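Arginine kinase (Cydia pomonella granulosis virus, PDB 6VVG) probably phosphorylates serine and threonine residues of proteins using ATP, as a viral protein kinase that dimerises side to side and binds AMP in its nucleotide pocket. Local coordinates at residues 121-124 with 125-129; 188-191 with 192-196; 225-228 with 229-232; 244-247 with 248-251; 264-267 with 268-272. One frame throughout, in Å; residues are numbered along the deposited sequence.

Interaction 1: 121-124 with 125-129; sequences IIIT and LVTAL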
loop_
_atom_site.group_PDB
_atom_site.type_symbol
_atom_site.label_atom_id
_atom_site.label_comp_id
_atom_site.label_asym_id
_atom_site.label_seq_id
_atom_site.Cartn_x
_atom_site.Cartn_y
_atom_site.Cartn_z
ATOM N N ILE A 121 3.425 -5.523 27.465
ATOM C CA ILE A 121 2.874 -4.666 26.419
ATOM C C ILE A 121 3.931 -4.378 25.360
ATOM O O ILE A 121 3.672 -4.456 24.150
ATOM C CB ILE A 121 2.332 -3.370 27.046
ATOM C CG1 ILE A 121 1.029 -3.651 27.800
ATOM C CG2 ILE A 121 2.131 -2.304 25.995
ATOM C CD1 ILE A 121 0.613 -2.553 28.760
ATOM N N ILE A 122 5.146 -4.058 25.803
ATOM C CA ILE A 122 6.193 -3.665 24.867
ATOM C C ILE A 122 6.599 -4.842 23.993
ATOM O O ILE A 122 6.834 -4.683 22.789
ATOM C CB ILE A 122 7.394 -3.076 25.628
ATOM C CG1 ILE A 122 7.035 -1.693 26.177
ATOM C CG2 ILE A 122 8.601 -2.989 24.717
ATOM C CD1 ILE A 122 8.006 -1.153 27.214
ATOM N N ILE A 123 6.700 -6.037 24.575
ATOM C CA ILE A 123 7.032 -7.212 23.775
ATOM C C ILE A 123 5.979 -7.416 22.695
ATOM O O ILE A 123 6.296 -7.633 21.520
ATOM C CB ILE A 123 7.163 -8.457 24.672
ATOM C CG1 ILE A 123 8.439 -8.385 25.512
ATOM C CG2 ILE A 123 7.159 -9.720 23.829
ATOM C CD1 ILE A 123 8.538 -9.469 26.578
ATOM N N THR A 124 4.704 -7.346 23.082
ATOM C CA THR A 124 3.620 -7.512 22.122
ATOM C C THR A 124 3.676 -6.438 21.043
ATOM O O THR A 124 3.560 -6.732 19.849
ATOM C CB THR A 124 2.274 -7.472 22.850
ATOM O OG1 THR A 124 2.254 -8.475 23.873
ATOM C CG2 THR A 124 1.124 -7.707 21.881
ATOM N N LEU A 125 3.849 -5.179 21.451
ATOM C CA LEU A 125 3.878 -4.083 20.488
ATOM C C LEU A 125 5.018 -4.256 19.492
ATOM O O LEU A 125 4.828 -4.102 18.280
ATOM C CB LEU A 125 4.011 -2.752 21.224
ATOM C CG LEU A 125 4.175 -1.491 20.377
ATOM C CD1 LEU A 125 2.980 -1.312 19.464
ATOM C CD2 LEU A 125 4.367 -0.281 21.279
ATOM N N VAL A 126 6.216 -4.566 19.992
ATOM C CA VAL A 126 7.373 -4.737 19.116
ATOM C C VAL A 126 7.136 -5.889 18.149
ATOM O O VAL A 126 7.403 -5.781 16.946
ATOM C CB VAL A 126 8.644 -4.958 19.957
ATOM C CG1 VAL A 126 9.803 -5.408 19.077
ATOM C CG2 VAL A 126 8.993 -3.686 20.727
ATOM N N THR A 127 6.627 -7.010 18.665
ATOM C CA THR A 127 6.364 -8.168 17.820
ATOM C C THR A 127 5.317 -7.849 16.762
ATOM O O THR A 127 5.468 -8.227 15.594
ATOM C CB THR A 127 5.909 -9.345 18.682
ATOM O OG1 THR A 127 6.983 -9.757 19.535
ATOM C CG2 THR A 127 5.462 -10.512 17.817
ATOM N N ALA A 128 4.245 -7.158 17.154
ATOM C CA ALA A 128 3.184 -6.829 16.210
ATOM C C ALA A 128 3.691 -5.887 15.127
ATOM O O ALA A 128 3.447 -6.104 13.935
ATOM C CB ALA A 128 2.001 -6.209 16.951
ATOM N N LEU A 129 4.396 -4.826 15.523
ATOM C CA LEU A 129 4.913 -3.887 14.533
ATOM C C LEU A 129 5.918 -4.567 13.609
ATOM O O LEU A 129 5.957 -4.280 12.407
ATOM C CB LEU A 129 5.545 -2.684 15.226
ATOM C CG LEU A 129 4.558 -1.680 15.829
ATOM C CD1 LEU A 129 5.291 -0.612 16.637
ATOM C CD2 LEU A 129 3.702 -1.034 14.748
#
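Leu125 N donates to Ile121 O at 2.8 Å, and the same i to i+4 pattern is repeated one residue on each time, to Ala128 N and Thr124 O at 2.8 Å with an N-H...O angle of 160°. Between these two, Val126 N bonds Ile122 O and Thr127 N bonds Ile123 O. The carbonyl of Ile123 has a second polar neighbour: Thr127 OG1 lies 3.0 Å from Ile123 O, where its proton may go, although another acceptor competes for it. Thr127 OG1 stands beside its own backbone N (chi1 -66°), which turns the hydroxyl back along the helix. Thr124 turns its hydroxyl the same way and bonds Lys120 O, one turn earlier. On another flank side chains do the touching: Val126 CG2 lies against Ile122 O (3.1 Å) and meets the methyl Ile122 CG2 at 4.1 Å. Beyond the segments Leu125 packs on Val199, Leu129 on Trp196 and Val126 on Tyr268 and Ile271. A buried apolar flank and an outer one bearing Thr124 and Thr127 make this an amphipathic alpha-helix; helix 115-133 corresponds to the long central helix, alphaE, of the protein kinase C-terminal lobe.

Interaction 2: 188-191 with 192-196; sequences EAYQ and TSFDW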
loop_
_atom_site.group_PDB
_atom_site.type_symbol
_atom_site.label_atom_id
_atom_site.label_comp_id
_atom_site.label_asym_id
_atom_site.label_seq_id
_atom_site.Cartn_x
_atom_site.Cartn_y
_atom_site.Cartn_z
ATOM N N GLU A 188 13.885 12.266 6.461
ATOM C CA GLU A 188 14.361 11.016 5.891
ATOM C C GLU A 188 13.176 10.199 5.381
ATOM O O GLU A 188 12.025 10.418 5.769
ATOM C CB GLU A 188 15.151 10.213 6.925
ATOM C CG GLU A 188 16.467 10.846 7.337
ATOM C CD GLU A 188 17.393 9.867 8.046
ATOM O OE1 GLU A 188 17.165 8.642 7.962
ATOM O OE2 GLU A 188 18.347 10.328 8.699
ATOM N N ALA A 189 13.468 9.246 4.497
ATOM C CA ALA A 189 12.422 8.379 3.969
ATOM C C ALA A 189 11.746 7.605 5.098
ATOM O O ALA A 189 12.351 7.320 6.135
ATOM C CB ALA A 189 13.005 7.404 2.946
ATOM N N TYR A 190 10.469 7.278 4.895
ATOM C CA TYR A 190 9.753 6.447 5.855
ATOM C C TYR A 190 10.505 5.140 6.072
ATOM O O TYR A 190 10.900 4.469 5.114
ATOM C CB TYR A 190 8.331 6.176 5.362
ATOM C CG TYR A 190 7.418 7.371 5.515
ATOM C CD1 TYR A 190 7.211 7.958 6.761
ATOM C CD2 TYR A 190 6.768 7.918 4.421
ATOM C CE1 TYR A 190 6.386 9.056 6.908
ATOM C CE2 TYR A 190 5.936 9.015 4.557
ATOM C CZ TYR A 190 5.755 9.584 5.802
ATOM O OH TYR A 190 4.928 10.676 5.945
ATOM N N GLN A 191 10.713 4.785 7.337
ATOM C CA GLN A 191 11.518 3.623 7.680
ATOM C C GLN A 191 11.037 3.068 9.011
ATOM O O GLN A 191 10.341 3.745 9.771
ATOM C CB GLN A 191 13.007 3.979 7.750
ATOM C CG GLN A 191 13.291 5.302 8.444
ATOM C CD GLN A 191 14.759 5.693 8.389
ATOM O OE1 GLN A 191 15.573 5.206 9.174
ATOM N NE2 GLN A 191 15.100 6.580 7.461
ATOM N N THR A 192 11.412 1.815 9.281
ATOM C CA THR A 192 10.961 1.167 10.507
ATOM C C THR A 192 11.411 1.934 11.743
ATOM O O THR A 192 10.714 1.925 12.765
ATOM C CB THR A 192 11.469 -0.275 10.572
ATOM O OG1 THR A 192 12.898 -0.296 10.459
ATOM C CG2 THR A 192 10.860 -1.113 9.454
ATOM N N SER A 193 12.564 2.603 11.673
ATOM C CA SER A 193 13.068 3.323 12.837
ATOM C C SER A 193 12.098 4.407 13.291
ATOM O O SER A 193 12.076 4.760 14.476
ATOM C CB SER A 193 14.441 3.927 12.532
ATOM O OG SER A 193 14.347 5.015 11.628
ATOM N N PHE A 194 11.299 4.950 12.368
ATOM C CA PHE A 194 10.247 5.885 12.758
ATOM C C PHE A 194 9.350 5.260 13.820
ATOM O O PHE A 194 9.076 5.863 14.865
ATOM C CB PHE A 194 9.395 6.277 11.547
ATOM C CG PHE A 194 10.050 7.244 10.605
ATOM C CD1 PHE A 194 11.425 7.354 10.532
ATOM C CD2 PHE A 194 9.273 8.036 9.775
ATOM C CE1 PHE A 194 12.012 8.242 9.656
ATOM C CE2 PHE A 194 9.853 8.924 8.896
ATOM C CZ PHE A 194 11.226 9.028 8.836
ATOM N N ASP A 195 8.868 4.045 13.544
ATOM C CA ASP A 195 7.994 3.350 14.481
ATOM C C ASP A 195 8.730 3.012 15.770
ATOM O O ASP A 195 8.174 3.151 16.865
ATOM C CB ASP A 195 7.445 2.075 13.835
ATOM C CG ASP A 195 6.290 2.344 12.886
ATOM O OD1 ASP A 195 5.767 3.476 12.881
ATOM O OD2 ASP A 195 5.901 1.417 12.146
ATOM N N TRP A 196 9.981 2.560 15.662
ATOM C CA TRP A 196 10.709 2.137 16.853
ATOM C C TRP A 196 10.932 3.304 17.806
ATOM O O TRP A 196 10.853 3.135 19.028
ATOM C CB TRP A 196 12.036 1.491 16.453
ATOM C CG TRP A 196 11.840 0.220 15.674
ATOM C CD1 TRP A 196 12.543 -0.189 14.578
ATOM C CD2 TRP A 196 10.864 -0.801 15.927
ATOM N NE1 TRP A 196 12.070 -1.403 14.141
ATOM C CE2 TRP A 196 11.039 -1.799 14.951
ATOM C CE3 TRP A 196 9.863 -0.971 16.890
ATOM C CZ2 TRP A 196 10.250 -2.946 14.908
ATOM C CZ3 TRP A 196 9.081 -2.108 16.844
ATOM C CH2 TRP A 196 9.280 -3.083 15.861
#
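Gln191 meets the first turn of helix 192-208 with the oxygen end of its side-chain amide, while the nitrogen end holds the loop. Its OE1 accepts from Ser193 OG at 2.7 Å, the donor standing above the carbonyl plane. Its CG lies 3.4 Å from Phe194 CE1, and amide and phenyl ring are nearly parallel, 10° apart. Gln191 N sits over the centre of the Phe194 ring, and Gln191 O accepts from Phe194 N at 3.0 Å. Tyr190 approaches the same ring rim to rim, with Tyr190 CD1 3.5 Å from Phe194 CE2 and the planes at 72°. A second layer fixes the amide: Gln191 NE2 donates to Ala189 O, in the amide plane, and to Glu188 OE1, which uses its anti lone pair. CG lies between the backbone N and carbonyl carbon (chi1 42°), folding the extended chain back beside the loop. The loop leads into the central alphaF helix of the kinase C-terminal lobe. Asp195, bonded to His133 and to the backbone N of His139 and Asn140, matches the alphaF aspartate that in kinases holds the catalytic-loop backbone. With donor and acceptor both engaged, the Gln191 amide has its flip state defined, and it ties loop to helix without a salt bridge.

Interaction 3: 225-228 with 229-232; sequences AIEP and KDML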
loop_
_atom_site.group_PDB
_atom_site.type_symbol
_atom_site.label_atom_id
_atom_site.label_comp_id
_atom_site.label_asym_id
_atom_site.label_seq_id
_atom_site.Cartn_x
_atom_site.Cartn_y
_atom_site.Cartn_z
ATOM N N ALA A 225 1.904 25.084 19.214
ATOM C CA ALA A 225 2.911 25.730 18.385
ATOM C C ALA A 225 4.202 24.932 18.270
ATOM O O ALA A 225 5.127 25.382 17.587
ATOM C CB ALA A 225 3.240 27.124 18.934
ATOM N N ILE A 226 4.296 23.768 18.912
ATOM C CA ILE A 226 5.532 22.998 18.868
ATOM C C ILE A 226 5.760 22.486 17.452
ATOM O O ILE A 226 4.859 21.913 16.826
ATOM C CB ILE A 226 5.485 21.846 19.881
ATOM C CG1 ILE A 226 6.888 21.284 20.112
ATOM C CG2 ILE A 226 4.563 20.737 19.395
ATOM C CD1 ILE A 226 7.830 22.230 20.823
ATOM N N GLU A 227 6.970 22.694 16.941
ATOM C CA GLU A 227 7.297 22.341 15.573
ATOM C C GLU A 227 8.378 21.270 15.537
ATOM O O GLU A 227 9.170 21.143 16.479
ATOM C CB GLU A 227 7.778 23.568 14.790
ATOM C CG GLU A 227 6.704 24.625 14.571
ATOM C CD GLU A 227 5.549 24.127 13.716
ATOM O OE1 GLU A 227 5.589 22.961 13.269
ATOM O OE2 GLU A 227 4.600 24.905 13.485
ATOM N N PRO A 228 8.435 20.483 14.459
ATOM C CA PRO A 228 9.435 19.398 14.406
ATOM C C PRO A 228 10.846 19.813 14.810
ATOM O O PRO A 228 11.510 19.089 15.568
ATOM C CB PRO A 228 9.364 18.954 12.935
ATOM C CG PRO A 228 7.896 19.154 12.574
ATOM C CD PRO A 228 7.506 20.446 13.307
ATOM N N LYS A 229 11.343 20.939 14.296
ATOM C CA LYS A 229 12.710 21.340 14.595
ATOM C C LYS A 229 12.872 21.791 16.040
ATOM O O LYS A 229 13.994 21.779 16.556
ATOM C CB LYS A 229 13.145 22.448 13.633
ATOM C CG LYS A 229 13.500 21.942 12.239
ATOM C CD LYS A 229 14.764 21.093 12.261
ATOM C CE LYS A 229 14.967 20.354 10.940
ATOM N NZ LYS A 229 15.345 21.273 9.820
ATOM N N ASP A 230 11.782 22.179 16.706
ATOM C CA ASP A 230 11.850 22.482 18.131
ATOM C C ASP A 230 12.116 21.240 18.970
ATOM O O ASP A 230 12.555 21.361 20.120
ATOM C CB ASP A 230 10.549 23.137 18.600
ATOM C CG ASP A 230 10.303 24.483 17.954
ATOM O OD1 ASP A 230 11.256 25.284 17.863
ATOM O OD2 ASP A 230 9.152 24.740 17.541
ATOM N N MET A 231 11.850 20.048 18.431
ATOM C CA MET A 231 12.092 18.831 19.194
ATOM C C MET A 231 13.579 18.522 19.298
ATOM O O MET A 231 14.019 17.935 20.293
ATOM C CB MET A 231 11.367 17.646 18.553
ATOM C CG MET A 231 9.852 17.747 18.529
ATOM S SD MET A 231 9.107 18.096 20.132
ATOM C CE MET A 231 9.716 16.731 21.122
ATOM N N LEU A 232 14.363 18.910 18.293
ATOM C CA LEU A 232 15.772 18.499 18.266
ATOM C C LEU A 232 16.533 18.977 19.480
ATOM O O LEU A 232 17.230 18.147 20.112
ATOM C CB LEU A 232 16.428 19.002 16.977
ATOM C CG LEU A 232 16.179 18.155 15.732
ATOM C CD1 LEU A 232 17.044 18.657 14.567
ATOM C CD2 LEU A 232 16.446 16.675 15.969
#
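Asp230 and Ile226 meet because their first torsions send the two side chains past each other in opposite directions. Asp230 CG lies beside its own backbone N (chi1 -64°), bringing the carboxylate back over the preceding loop. Ile226 CG1 is anti to its backbone N (chi1 -165°), and the bend at chi2 then places CD1 3.6 Å from Asp230 CB. The setting is the start of helix 228-235, in the C-terminal lobe of the kinase fold, and the arrangement is consistent with one half of a capping box, in which the side chain at N3 accepts from the N-H of the N-cap residue. That bond runs from Glu227 N to Asp230 OD2 at 3.1 Å, with the carboxylate oxygen met on its anti side and an N-H...O angle of 141°. The return link is backbone: Glu227 O accepts from Asp230 N at 2.8 Å, a weak bond, and weakly too from Met231 N. A sounder bond joins Met231 N to Pro228 O at 3.0 Å, the donor standing well above the carbonyl plane. Outside the segments, Pro228 packs on Tyr173, Thr177 and Phe180, and Met231 on Tyr211 and Ile185. The Glu227 chain, bent at chi2, leads its carboxylate away from the like charge of Asp230. Ile226 and Met231 cross at about a right angle; the Met231 chain, bent at chi2 and chi3, leaves its SD 3.9 Å from Ile226 CG1.

Interaction 4: 244-247 with 248-251; sequences HVSK and KAND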
loop_
_atom_site.group_PDB
_atom_site.type_symbol
_atom_site.label_atom_id
_atom_site.label_comp_id
_atom_site.label_asym_id
_atom_site.label_seq_id
_atom_site.Cartn_x
_atom_site.Cartn_y
_atom_site.Cartn_z
ATOM N N HIS A 244 11.466 4.595 39.899
ATOM C CA HIS A 244 10.912 3.402 40.535
ATOM C C HIS A 244 10.650 2.270 39.541
ATOM O O HIS A 244 9.694 1.499 39.677
ATOM C CB HIS A 244 9.634 3.742 41.303
ATOM C CG HIS A 244 9.824 4.795 42.353
ATOM N ND1 HIS A 244 10.911 4.805 43.198
ATOM C CD2 HIS A 244 9.078 5.877 42.685
ATOM C CE1 HIS A 244 10.827 5.846 44.008
ATOM N NE2 HIS A 244 9.723 6.510 43.720
ATOM N N VAL A 245 11.516 2.140 38.540
ATOM C CA VAL A 245 11.571 0.959 37.694
ATOM C C VAL A 245 13.016 0.474 37.675
ATOM O O VAL A 245 13.933 1.168 38.111
ATOM C CB VAL A 245 11.057 1.218 36.261
ATOM C CG1 VAL A 245 9.654 1.808 36.301
ATOM C CG2 VAL A 245 12.010 2.115 35.499
ATOM N N SER A 246 13.209 -0.730 37.144
ATOM C CA SER A 246 14.485 -1.416 37.263
ATOM C C SER A 246 15.575 -0.710 36.458
ATOM O O SER A 246 15.314 0.165 35.624
ATOM C CB SER A 246 14.358 -2.861 36.784
ATOM O OG SER A 246 14.198 -2.900 35.373
ATOM N N LYS A 247 16.820 -1.121 36.712
ATOM C CA LYS A 247 17.943 -0.623 35.925
ATOM C C LYS A 247 17.838 -1.081 34.477
ATOM O O LYS A 247 18.210 -0.346 33.554
ATOM C CB LYS A 247 19.264 -1.096 36.537
ATOM C CG LYS A 247 19.554 -0.539 37.925
ATOM C CD LYS A 247 21.048 -0.566 38.243
ATOM C CE LYS A 247 21.539 -1.984 38.507
ATOM N NZ LYS A 247 22.130 -2.128 39.871
ATOM N N LYS A 248 17.343 -2.301 34.256
ATOM C CA LYS A 248 17.164 -2.784 32.890
ATOM C C LYS A 248 16.108 -1.969 32.156
ATOM O O LYS A 248 16.283 -1.636 30.978
ATOM C CB LYS A 248 16.785 -4.265 32.900
ATOM C CG LYS A 248 17.966 -5.217 33.048
ATOM C CD LYS A 248 17.499 -6.633 33.383
ATOM C CE LYS A 248 18.683 -7.576 33.563
ATOM N NZ LYS A 248 18.252 -8.984 33.794
ATOM N N ALA A 249 15.007 -1.636 32.835
ATOM C CA ALA A 249 13.972 -0.822 32.206
ATOM C C ALA A 249 14.509 0.554 31.840
ATOM O O ALA A 249 14.197 1.089 30.770
ATOM C CB ALA A 249 12.763 -0.696 33.133
ATOM N N ASN A 250 15.314 1.147 32.719
ATOM C CA ASN A 250 15.914 2.436 32.402
ATOM C C ASN A 250 16.870 2.313 31.225
ATOM O O ASN A 250 16.795 3.094 30.274
ATOM C CB ASN A 250 16.627 2.999 33.629
ATOM C CG ASN A 250 15.693 3.784 34.527
ATOM O OD1 ASN A 250 15.193 4.845 34.149
ATOM N ND2 ASN A 250 15.442 3.262 35.720
ATOM N N ASP A 251 17.755 1.314 31.250
ATOM C CA ASP A 251 18.680 1.136 30.136
ATOM C C ASP A 251 17.936 0.947 28.821
ATOM O O ASP A 251 18.415 1.383 27.767
ATOM C CB ASP A 251 19.599 -0.057 30.398
ATOM C CG ASP A 251 20.812 -0.064 29.494
ATOM O OD1 ASP A 251 21.658 0.843 29.626
ATOM O OD2 ASP A 251 20.915 -0.973 28.644
#
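Ser246 reaches the first turn of helix 247-256 through a very short side chain. Its CB lies 4.2 Å from Ala249 N. At its tip, OG takes the place between backbone N and carbonyl carbon (chi1 71°), and from there it accepts from Ala249 N at 2.9 Å with an N-H...O angle of 161°. This is the classical N-cap bond. The hydroxyl also touches the methyl Ala249 CB at 3.5 Å, and beyond the segments it bonds Glu115 at the start of helix 115-133. The carbonyl of the same residue is gripped as well: Ser246 O accepts from Asn250 N at 3.1 Å and, weakly, from Asn250 ND2. Asn250 in turn presents OD1 to Ile242 N, so that both ends of its amide are used. Just before the cap, Val245 covers the turn from the loop side, its CG2 lying 3.8 Å from Ala249 CB and 3.6 Å from Asn250 ND2. Lys247 O then receives the N-H of Asp251, a residue whose carboxylate is engaged by Arg255 and His274. Since OG accepts from the helix and has a carboxylate as its other partner, the serine proton is probably directed to Glu115, and one hydroxyl would then link the starts of two helices.

Interaction 5: 264-267 with 268-272; sequences RLST and YDEII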
loop_
_atom_site.group_PDB
_atom_site.type_symbol
_atom_site.label_atom_id
_atom_site.label_comp_id
_atom_site.label_asym_id
_atom_site.label_seq_id
_atom_site.Cartn_x
_atom_site.Cartn_y
_atom_site.Cartn_z
ATOM N N ARG A 264 21.452 3.594 19.198
ATOM C CA ARG A 264 20.037 3.399 19.471
ATOM C C ARG A 264 19.608 1.987 19.098
ATOM O O ARG A 264 20.182 1.358 18.203
ATOM C CB ARG A 264 19.195 4.427 18.687
ATOM C CG ARG A 264 17.721 4.469 19.048
ATOM C CD ARG A 264 16.904 5.312 18.060
ATOM N NE ARG A 264 17.543 6.579 17.707
ATOM C CZ ARG A 264 17.256 7.282 16.617
ATOM N NH1 ARG A 264 16.337 6.842 15.770
ATOM N NH2 ARG A 264 17.884 8.425 16.375
ATOM N N LEU A 265 18.607 1.485 19.815
ATOM C CA LEU A 265 17.896 0.274 19.412
ATOM C C LEU A 265 16.925 0.688 18.313
ATOM O O LEU A 265 15.781 1.064 18.572
ATOM C CB LEU A 265 17.170 -0.360 20.591
ATOM C CG LEU A 265 17.970 -0.598 21.870
ATOM C CD1 LEU A 265 17.025 -0.947 23.014
ATOM C CD2 LEU A 265 19.004 -1.686 21.674
ATOM N N SER A 266 17.391 0.634 17.067
ATOM C CA SER A 266 16.632 1.138 15.929
ATOM C C SER A 266 16.124 0.026 15.023
ATOM O O SER A 266 15.575 0.313 13.952
ATOM C CB SER A 266 17.487 2.112 15.116
ATOM O OG SER A 266 18.662 1.472 14.646
ATOM N N THR A 267 16.298 -1.230 15.422
ATOM C CA THR A 267 15.856 -2.370 14.639
ATOM C C THR A 267 15.098 -3.336 15.539
ATOM O O THR A 267 15.235 -3.311 16.764
ATOM C CB THR A 267 17.035 -3.107 13.989
ATOM O OG1 THR A 267 17.864 -3.670 15.015
ATOM C CG2 THR A 267 17.860 -2.162 13.133
ATOM N N TYR A 268 14.301 -4.202 14.911
ATOM C CA TYR A 268 13.583 -5.227 15.663
ATOM C C TYR A 268 14.539 -6.066 16.502
ATOM O O TYR A 268 14.319 -6.271 17.701
ATOM C CB TYR A 268 12.799 -6.131 14.711
ATOM C CG TYR A 268 12.282 -7.397 15.364
ATOM C CD1 TYR A 268 11.234 -7.353 16.269
ATOM C CD2 TYR A 268 12.847 -8.636 15.081
ATOM C CE1 TYR A 268 10.752 -8.500 16.869
ATOM C CE2 TYR A 268 12.374 -9.794 15.681
ATOM C CZ TYR A 268 11.325 -9.717 16.574
ATOM O OH TYR A 268 10.850 -10.864 17.173
ATOM N N ASP A 269 15.610 -6.565 15.879
ATOM C CA ASP A 269 16.504 -7.492 16.568
ATOM C C ASP A 269 17.181 -6.823 17.758
ATOM O O ASP A 269 17.347 -7.443 18.817
ATOM C CB ASP A 269 17.544 -8.036 15.591
ATOM C CG ASP A 269 16.993 -9.140 14.707
ATOM O OD1 ASP A 269 16.653 -10.213 15.245
ATOM O OD2 ASP A 269 16.894 -8.937 13.478
ATOM N N GLU A 270 17.583 -5.562 17.604
ATOM C CA GLU A 270 18.172 -4.838 18.726
ATOM C C GLU A 270 17.174 -4.716 19.870
ATOM O O GLU A 270 17.503 -4.984 21.031
ATOM C CB GLU A 270 18.634 -3.454 18.275
ATOM C CG GLU A 270 19.961 -3.433 17.548
ATOM C CD GLU A 270 20.253 -2.083 16.926
ATOM O OE1 GLU A 270 19.350 -1.520 16.269
ATOM O OE2 GLU A 270 21.384 -1.584 17.093
ATOM N N ILE A 271 15.943 -4.313 19.554
ATOM C CA ILE A 271 14.941 -4.094 20.593
ATOM C C ILE A 271 14.633 -5.397 21.317
ATOM O O ILE A 271 14.693 -5.475 22.550
ATOM C CB ILE A 271 13.666 -3.482 19.984
ATOM C CG1 ILE A 271 13.971 -2.119 19.360
ATOM C CG2 ILE A 271 12.572 -3.365 21.036
ATOM C CD1 ILE A 271 12.878 -1.619 18.429
ATOM N N ILE A 272 14.302 -6.444 20.559
ATOM C CA ILE A 272 13.797 -7.674 21.154
ATOM C C ILE A 272 14.867 -8.427 21.930
ATOM O O ILE A 272 14.535 -9.281 22.761
ATOM C CB ILE A 272 13.185 -8.551 20.047
ATOM C CG1 ILE A 272 12.200 -9.561 20.637
ATOM C CG2 ILE A 272 14.275 -9.266 19.256
ATOM C CD1 ILE A 272 10.937 -8.935 21.182
#
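Glu270 and Thr267 face each other across the first turn of helix 268-272, their side chains running obliquely to one another. Thr267 OG1 donates to Glu270 OE1 at 2.9 Å, meeting the oxygen on its anti side, 32° out of the carboxylate plane. From the opposite face of that plane Ser266 N donates to the same OE1 at 3.0 Å, so one oxygen is held by two firm bonds. The glutamate can do this because its chain is extended beyond CG (chi2 170°) and runs back toward the loop. Thr267 is the N-cap of the helix, its OG1 accepting from Glu270 N at 3.2 Å, and the carboxylate reaching back to that hydroxyl reinforces the cap. Arg264, just before the turn, forms a salt bridge with Glu183, as the conserved arginine of kinases does with the glutamate of the APE motif (here SPE); it also bonds the carbonyls of Ala258 and Leu259. On the other flank Leu265, at the centre of an inverse gamma turn, crosses Glu270 at a slant, its CD2 3.8 Å from Glu270 CB, while Leu265 CB meets Ile271 CG1 at 3.9 Å. Ile271 also presses CG1 against Thr267 O, which receives Ile271 N at 3.0 Å.

The five contacts follow one another in series along the chain, all within the helical C-terminal lobe of the protein kinase fold. Interactions 1, 2 and 5 form a connected group, with centres 12 to 16 Å apart. Interaction 4, at the start of helix 247-256, comes within about 5 Å of interaction 5 at the nearest atoms, without touching it. Interaction 3 touches none of the others; its nearest centre is that of interaction 2, about 18 Å away. Helices 115-133, 192-208 and 268-272 thus pack together through Val126, Leu129, Trp196 and Ile271 in the core of the lobe, whereas interactions 3 and 4 lie at helix starts farther out.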